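Local coordinates for tubulin-like protein CetZ2 (Haloferax volcanii, PDB 4B45), which binds GTP as a tubulin/FtsZ-like GTPase of the archaeal cytoskeleton and is involved in cell shape control, at residues 244-247 with 248-251. Residues are numbered along the deposited sequence; the frame is centred on the assembly and turned at random.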
ATOM      1  N   MET A 244     -22.982  -1.551  -6.970  1.00 44.75           N
ATOM      2  CA  MET A 244     -22.922  -2.968  -6.603  1.00 43.87           C
ATOM      3  C   MET A 244     -21.745  -3.667  -7.274  1.00 48.21           C
ATOM      4  O   MET A 244     -21.019  -4.449  -6.655  1.00 47.31           O
ATOM      5  CB  MET A 244     -24.189  -3.717  -7.032  1.00 49.11           C
ATOM      6  CG  MET A 244     -25.477  -3.278  -6.356  1.00 54.11           C
ATOM      7  SD  MET A 244     -25.279  -3.212  -4.569  1.00 54.29           S
ATOM      8  CE  MET A 244     -25.287  -4.942  -4.095  1.00 39.67           C
ATOM      9  N   SER A 245     -21.576  -3.411  -8.559  1.00 46.30           N
ATOM     10  CA  SER A 245     -20.641  -4.203  -9.323  1.00 49.97           C
ATOM     11  C   SER A 245     -19.209  -3.716  -9.098  1.00 48.59           C
ATOM     12  O   SER A 245     -18.313  -4.542  -8.933  1.00 48.93           O
ATOM     13  CB  SER A 245     -21.010  -4.210 -10.804  1.00 54.60           C
ATOM     14  OG  SER A 245     -20.367  -3.150 -11.479  1.00 63.88           O
ATOM     15  N   THR A 246     -18.984  -2.399  -9.081  1.00 42.19           N
ATOM     16  CA  THR A 246     -17.648  -1.901  -8.706  1.00 51.16           C
ATOM     17  C   THR A 246     -17.221  -2.416  -7.333  1.00 48.15           C
ATOM     18  O   THR A 246     -16.057  -2.774  -7.127  1.00 45.27           O
ATOM     19  CB  THR A 246     -17.519  -0.351  -8.730  1.00 56.26           C
ATOM     20  OG1 THR A 246     -18.380   0.242  -7.736  1.00 47.51           O
ATOM     21  CG2 THR A 246     -17.841   0.192 -10.120  1.00 57.31           C
ATOM     22  N   THR A 247     -18.163  -2.454  -6.394  1.00 42.61           N
ATOM     23  CA  THR A 247     -17.864  -2.925  -5.040  1.00 36.20           C
ATOM     24  C   THR A 247     -17.504  -4.402  -5.062  1.00 46.12           C
ATOM     25  O   THR A 247     -16.504  -4.791  -4.460  1.00 48.43           O
ATOM     26  CB  THR A 247     -19.027  -2.668  -4.062  1.00 39.01           C
ATOM     27  OG1 THR A 247     -19.380  -1.287  -4.101  1.00 38.95           O
ATOM     28  CG2 THR A 247     -18.633  -3.019  -2.644  1.00 38.11           C
ATOM     29  N   ARG A 248     -18.302  -5.218  -5.757  1.00 41.81           N
ATOM     30  CA  ARG A 248     -17.951  -6.633  -5.954  1.00 50.20           C
ATOM     31  C   ARG A 248     -16.582  -6.821  -6.607  1.00 46.28           C
ATOM     32  O   ARG A 248     -15.789  -7.669  -6.179  1.00 42.81           O
ATOM     33  CB  ARG A 248     -18.993  -7.373  -6.800  1.00 49.01           C
ATOM     34  CG  ARG A 248     -20.366  -7.530  -6.147  1.00 60.74           C
ATOM     35  CD  ARG A 248     -21.219  -8.542  -6.931  1.00 70.26           C
ATOM     36  NE  ARG A 248     -22.650  -8.310  -6.763  1.00 75.50           N
ATOM     37  CZ  ARG A 248     -23.403  -7.644  -7.633  1.00 79.40           C
ATOM     38  NH1 ARG A 248     -22.862  -7.151  -8.743  1.00 78.06           N
ATOM     39  NH2 ARG A 248     -24.699  -7.479  -7.399  1.00 80.81           N
ATOM     40  N   ARG A 249     -16.313  -6.055  -7.659  1.00 44.41           N
ATOM     41  CA  ARG A 249     -15.041  -6.201  -8.356  1.00 50.86           C
ATOM     42  C   ARG A 249     -13.879  -5.805  -7.462  1.00 48.36           C
ATOM     43  O   ARG A 249     -12.858  -6.488  -7.445  1.00 50.60           O
ATOM     44  CB  ARG A 249     -15.016  -5.396  -9.656  1.00 61.59           C
ATOM     45  CG  ARG A 249     -15.851  -6.013 -10.772  1.00 71.75           C
ATOM     46  CD  ARG A 249     -15.321  -5.606 -12.124  1.00 78.58           C
ATOM     47  NE  ARG A 249     -14.965  -4.191 -12.168  1.00 87.06           N
ATOM     48  CZ  ARG A 249     -15.792  -3.222 -12.548  1.00 93.00           C
ATOM     49  NH1 ARG A 249     -17.035  -3.512 -12.917  1.00 97.42           N
ATOM     50  NH2 ARG A 249     -15.376  -1.961 -12.560  1.00 89.28           N
ATOM     51  N   ALA A 250     -14.050  -4.714  -6.710  1.00 45.26           N
ATOM     52  CA  ALA A 250     -13.009  -4.212  -5.819  1.00 48.06           C
ATOM     53  C   ALA A 250     -12.608  -5.279  -4.805  1.00 46.44           C
ATOM     54  O   ALA A 250     -11.426  -5.471  -4.522  1.00 55.38           O
ATOM     55  CB  ALA A 250     -13.468  -2.935  -5.109  1.00 44.55           C
ATOM     56  N   VAL A 251     -13.604  -5.986  -4.288  1.00 43.73           N
ATOM     57  CA  VAL A 251     -13.385  -7.046  -3.305  1.00 48.81           C
ATOM     58  C   VAL A 251     -12.890  -8.356  -3.931  1.00 52.12           C
ATOM     59  O   VAL A 251     -12.083  -9.057  -3.337  1.00 58.49           O
ATOM     60  CB  VAL A 251     -14.682  -7.331  -2.516  1.00 49.96           C
ATOM     61  CG1 VAL A 251     -14.487  -8.486  -1.545  1.00 53.01           C
ATOM     62  CG2 VAL A 251     -15.168  -6.062  -1.792  1.00 47.23           C
TER
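Arg248 lies back along the helix over Met244, and the face of its guanidinium group rests on that residue's CB, with Met244 CB 3.8 Å from Arg248 NH2. The torsions account for this: Arg248 CG stands anti to its own carbonyl carbon (chi1 -67°) and the chain then runs extended to NE, back over the preceding turn, with its side chain also touching Trp288. On the way Arg248 CG comes within 3.2 Å of Met244 O, the same carbonyl oxygen that takes a nearly straight hydrogen bond from Arg248 N (3.0 Å, N-H...O 167°). Three more i to i+4 hydrogen bonds follow, from Arg249, Ala250 and Val251 to Ser245, Thr246 and Thr247, marking two successive turns of regular alpha-helix. They belong to helix 240-252 of the tubulin-like C-terminal domain, which lies beside helix 279-293 and against strands 309-319 and 222-231, where Ser229 O takes a weak hydrogen bond from Arg249 NH2. Thr246, Thr247, Ala250 and Val251 form the buried side: Thr246 OG1 is hydrogen-bonded to Ala242 O and Ser312 OG, Thr247 OG1 to Val243 O and the same Ser312 OG, and Ala250 and Val251 both pack on Val314. Within it, Ala250 CB lies 3.3 Å from Thr246 O, and Val251 CG2 3.2 Å from Thr247 O. On the partly exposed side the arginine ends, beyond CG, touch the preceding turn more loosely, and no hydrogen bond joins the side chains. Ser245 OG is 3.6 Å from Arg249 NH1, and the bent Arg249 chain (chi3 -43°) turns one guanidinium face over Thr246 CA and Ser245 O. With an alanine here instead of Arg248, Met244 CB would probably lose the guanidinium face that covers it and Trp288 its arginine neighbour, while the backbone hydrogen bond to Met244 O could persist.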